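Local coordinates for putative amino acid binding protein (Streptococcus mutans, PDB 4C0R) that binds glutathione disulfide and probably delivers glutathione to the cystine ABC importer TcyBC, at residues 68-73 with 193-198. Sequence-based numbering, arbitrary orientation.
Sequences NNISYT and YFIFAQ. With GDS (oxidized glutathione disulfide), chain C.
A water molecule takes the place of a backbone bond where this strand pair parts. It accepts from N68 N and from I70 N and donates to Y193 O at 2.7 Å, bridging the two segments where 68-73 turns a corner at N68 and N69. The one direct bond runs from Y193 N to I70 O (2.9 Å); it lies in the carbonyl plane but is bent at the hydrogen, 131°. The corner and the residue after I70 present polar groups to the ligand: N69 O and S71 OG both accept from N6 of the glutathione disulfide, S71 N gives a nearly straight bond (178°) to its carboxylate atom OE8, and N69 ND2 donates to O6 at 3.0 Å. Two acceptors from 68-73 thus grip the amino group of a glutamyl end while S71 N holds its carboxylate, consistent with an amino acid site of a family 3 solute-binding protein. Behind this polar face, I70 points toward the other strand and crosses I195 at about a right angle, CD1 to CD1 at 4.0 Å; CG1 of I195 sits between its backbone N and carbonyl carbon (chi1 59°). The Y193 ring has I70 O at its edge, in plane, and its CE1 lies 3.6 Å from Y72 CB, while the Y72 ring, with CG anti to the backbone N, extends off from the other strand. Y82 of strand 81-96 meets both tyrosine rings, edge-to-face with Y193, and its hydroxyl bonds S71 O. Strand 191-196 runs between strands 65-71 and 81-96, antiparallel to both, with F196 packed on helix 201-216, while T73 caps helix 74-77 through R76 N.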
loop_
_atom_site.group_PDB
_atom_site.type_symbol
_atom_site.label_atom_id
_atom_site.label_comp_id
_atom_site.label_asym_id
_atom_site.label_seq_id
_atom_site.Cartn_x
_atom_site.Cartn_y
_atom_site.Cartn_z
ATOM N N ASN A 68 -0.945 1.164 5.552
ATOM C CA ASN A 68 -0.084 1.781 4.556
ATOM C C ASN A 68 -0.182 0.991 3.237
ATOM O O ASN A 68 0.771 0.350 2.820
ATOM C CB ASN A 68 1.386 1.822 5.041
ATOM C CG ASN A 68 2.187 2.915 4.367
ATOM O OD1 ASN A 68 2.477 3.977 4.952
ATOM N ND2 ASN A 68 2.519 2.690 3.119
ATOM N N ASN A 69 -1.313 1.036 2.566
ATOM C CA ASN A 69 -1.465 0.337 1.261
ATOM C C ASN A 69 -1.052 -1.153 1.396
ATOM O O ASN A 69 -0.370 -1.699 0.526
ATOM C CB ASN A 69 -0.604 1.052 0.235
ATOM C CG ASN A 69 -0.690 0.500 -1.184
ATOM O OD1 ASN A 69 -1.764 0.218 -1.705
ATOM N ND2 ASN A 69 0.467 0.385 -1.819
ATOM N N ILE A 70 -1.491 -1.787 2.479
ATOM C CA ILE A 70 -1.010 -3.130 2.806
ATOM C C ILE A 70 -1.823 -4.230 2.175
ATOM O O ILE A 70 -3.018 -4.303 2.362
ATOM C CB ILE A 70 -1.017 -3.322 4.320
ATOM C CG1 ILE A 70 -0.033 -2.358 4.982
ATOM C CG2 ILE A 70 -0.663 -4.755 4.752
ATOM C CD1 ILE A 70 -0.176 -2.263 6.555
ATOM N N SER A 71 -1.159 -5.095 1.421
ATOM C CA SER A 71 -1.761 -6.234 0.769
ATOM C C SER A 71 -1.936 -7.420 1.725
ATOM O O SER A 71 -1.273 -7.513 2.740
ATOM C CB SER A 71 -0.815 -6.746 -0.342
ATOM O OG SER A 71 -0.594 -5.770 -1.329
ATOM N N TYR A 72 -2.826 -8.331 1.354
ATOM C CA TYR A 72 -2.904 -9.627 2.029
ATOM C C TYR A 72 -1.761 -10.525 1.574
ATOM O O TYR A 72 -1.542 -10.714 0.348
ATOM C CB TYR A 72 -4.187 -10.336 1.602
ATOM C CG TYR A 72 -4.303 -11.684 2.244
ATOM C CD1 TYR A 72 -4.746 -11.783 3.535
ATOM C CD2 TYR A 72 -3.963 -12.832 1.553
ATOM C CE1 TYR A 72 -4.870 -13.012 4.161
ATOM C CE2 TYR A 72 -4.080 -14.099 2.205
ATOM C CZ TYR A 72 -4.558 -14.129 3.489
ATOM O OH TYR A 72 -4.686 -15.318 4.237
ATOM N N THR A 73 -1.071 -11.167 2.530
ATOM C CA THR A 73 -0.269 -12.343 2.199
ATOM C C THR A 73 -0.504 -13.364 3.267
ATOM O O THR A 73 -0.857 -13.038 4.400
ATOM C CB THR A 73 1.259 -12.076 2.162
ATOM O OG1 THR A 73 1.723 -11.799 3.479
ATOM C CG2 THR A 73 1.621 -10.879 1.274
ATOM N N TYR A 193 -5.751 -3.341 2.916
ATOM C CA TYR A 193 -6.459 -3.619 4.164
ATOM C C TYR A 193 -5.833 -2.901 5.325
ATOM O O TYR A 193 -4.641 -2.551 5.225
ATOM C CB TYR A 193 -6.217 -5.097 4.526
ATOM C CG TYR A 193 -6.703 -6.105 3.526
ATOM C CD1 TYR A 193 -5.932 -6.491 2.422
ATOM C CD2 TYR A 193 -7.943 -6.663 3.686
ATOM C CE1 TYR A 193 -6.405 -7.439 1.501
ATOM C CE2 TYR A 193 -8.444 -7.575 2.761
ATOM C CZ TYR A 193 -7.672 -7.989 1.704
ATOM O OH TYR A 193 -8.184 -8.917 0.817
ATOM N N PHE A 194 -6.554 -2.781 6.416
ATOM C CA PHE A 194 -5.947 -2.532 7.721
ATOM C C PHE A 194 -5.504 -3.862 8.284
ATOM O O PHE A 194 -6.162 -4.885 8.065
ATOM C CB PHE A 194 -6.945 -1.937 8.694
ATOM C CG PHE A 194 -7.396 -0.542 8.321
ATOM C CD1 PHE A 194 -6.517 0.529 8.406
ATOM C CD2 PHE A 194 -8.694 -0.306 7.888
ATOM C CE1 PHE A 194 -6.931 1.811 8.075
ATOM C CE2 PHE A 194 -9.108 1.000 7.567
ATOM C CZ PHE A 194 -8.229 2.030 7.673
ATOM N N ILE A 195 -4.409 -3.872 9.044
ATOM C CA ILE A 195 -4.043 -5.035 9.798
ATOM C C ILE A 195 -3.998 -4.707 11.285
ATOM O O ILE A 195 -3.935 -3.550 11.674
ATOM C CB ILE A 195 -2.701 -5.643 9.349
ATOM C CG1 ILE A 195 -1.559 -4.632 9.471
ATOM C CG2 ILE A 195 -2.772 -6.230 7.948
ATOM C CD1 ILE A 195 -0.168 -5.260 9.181
ATOM N N PHE A 196 -4.076 -5.754 12.112
ATOM C CA PHE A 196 -4.134 -5.531 13.548
ATOM C C PHE A 196 -3.233 -6.510 14.278
ATOM O O PHE A 196 -3.002 -7.628 13.818
ATOM C CB PHE A 196 -5.540 -5.737 14.131
ATOM C CG PHE A 196 -6.615 -4.969 13.418
ATOM C CD1 PHE A 196 -7.173 -5.451 12.257
ATOM C CD2 PHE A 196 -7.070 -3.786 13.929
ATOM C CE1 PHE A 196 -8.184 -4.751 11.589
ATOM C CE2 PHE A 196 -8.063 -3.073 13.275
ATOM C CZ PHE A 196 -8.627 -3.568 12.095
ATOM N N ALA A 197 -2.830 -6.101 15.466
ATOM C CA ALA A 197 -2.136 -7.013 16.377
ATOM C C ALA A 197 -3.087 -8.168 16.634
ATOM O O ALA A 197 -4.316 -8.031 16.625
ATOM C CB ALA A 197 -1.747 -6.269 17.656
ATOM N N GLN A 198 -2.508 -9.362 16.817
ATOM C CA GLN A 198 -3.314 -10.559 16.799
ATOM C C GLN A 198 -4.324 -10.654 17.933
ATOM O O GLN A 198 -5.377 -11.309 17.772
ATOM C CB GLN A 198 -2.372 -11.783 16.754
ATOM C CG GLN A 198 -3.040 -12.982 16.149
ATOM C CD GLN A 198 -2.069 -14.124 15.960
ATOM O OE1 GLN A 198 -1.207 -14.365 16.815
ATOM N NE2 GLN A 198 -2.218 -14.846 14.865
HETATM C CD1 GDS C . 11.652 1.927 3.919
HETATM N N2 GDS C . 11.416 2.616 2.643
HETATM C CA2 GDS C . 10.385 3.589 2.664
HETATM C C2 GDS C . 10.699 4.970 3.121
HETATM O O2 GDS C . 9.800 5.715 3.562
HETATM C CB2 GDS C . 8.977 3.328 2.287
HETATM S SG2 GDS C . 8.718 1.705 1.603
HETATM N N3 GDS C . 12.078 5.404 3.033
HETATM C CA3 GDS C . 12.455 6.718 3.553
HETATM C C3 GDS C . 13.170 6.391 4.861
HETATM O OE3 GDS C . 14.179 7.065 5.241
HETATM O OE4 GDS C . 12.800 5.438 5.607
HETATM N N4 GDS C . 6.633 0.783 -0.705
HETATM C CA4 GDS C . 7.470 1.179 -1.813
HETATM C C4 GDS C . 8.206 0.002 -2.352
HETATM O OE5 GDS C . 7.794 -1.182 -2.158
HETATM O OE6 GDS C . 9.221 0.245 -3.063
HETATM C C5 GDS C . 5.912 1.795 0.000
HETATM O O5 GDS C . 5.980 2.967 -0.367
HETATM C CA5 GDS C . 5.208 1.304 1.184
HETATM N N5 GDS C . 4.609 0.034 1.145
HETATM C CB5 GDS C . 5.816 1.744 2.475
HETATM S SG5 GDS C . 7.329 0.788 2.767
HETATM C CA6 GDS C . 2.489 -3.615 -0.975
HETATM C C6 GDS C . 2.632 -4.483 0.265
HETATM O OE7 GDS C . 3.772 -4.942 0.550
HETATM O OE8 GDS C . 1.645 -4.726 1.000
HETATM N N6 GDS C . 1.046 -3.412 -1.206
HETATM C CB6 GDS C . 3.218 -2.330 -0.822
HETATM C CG6 GDS C . 2.944 -1.746 0.582
HETATM C CD6 GDS C . 3.392 -0.300 0.550
HETATM O O6 GDS C . 2.752 0.640 0.056
HETATM O O HOH W 1 -3.143 -0.372 4.505
#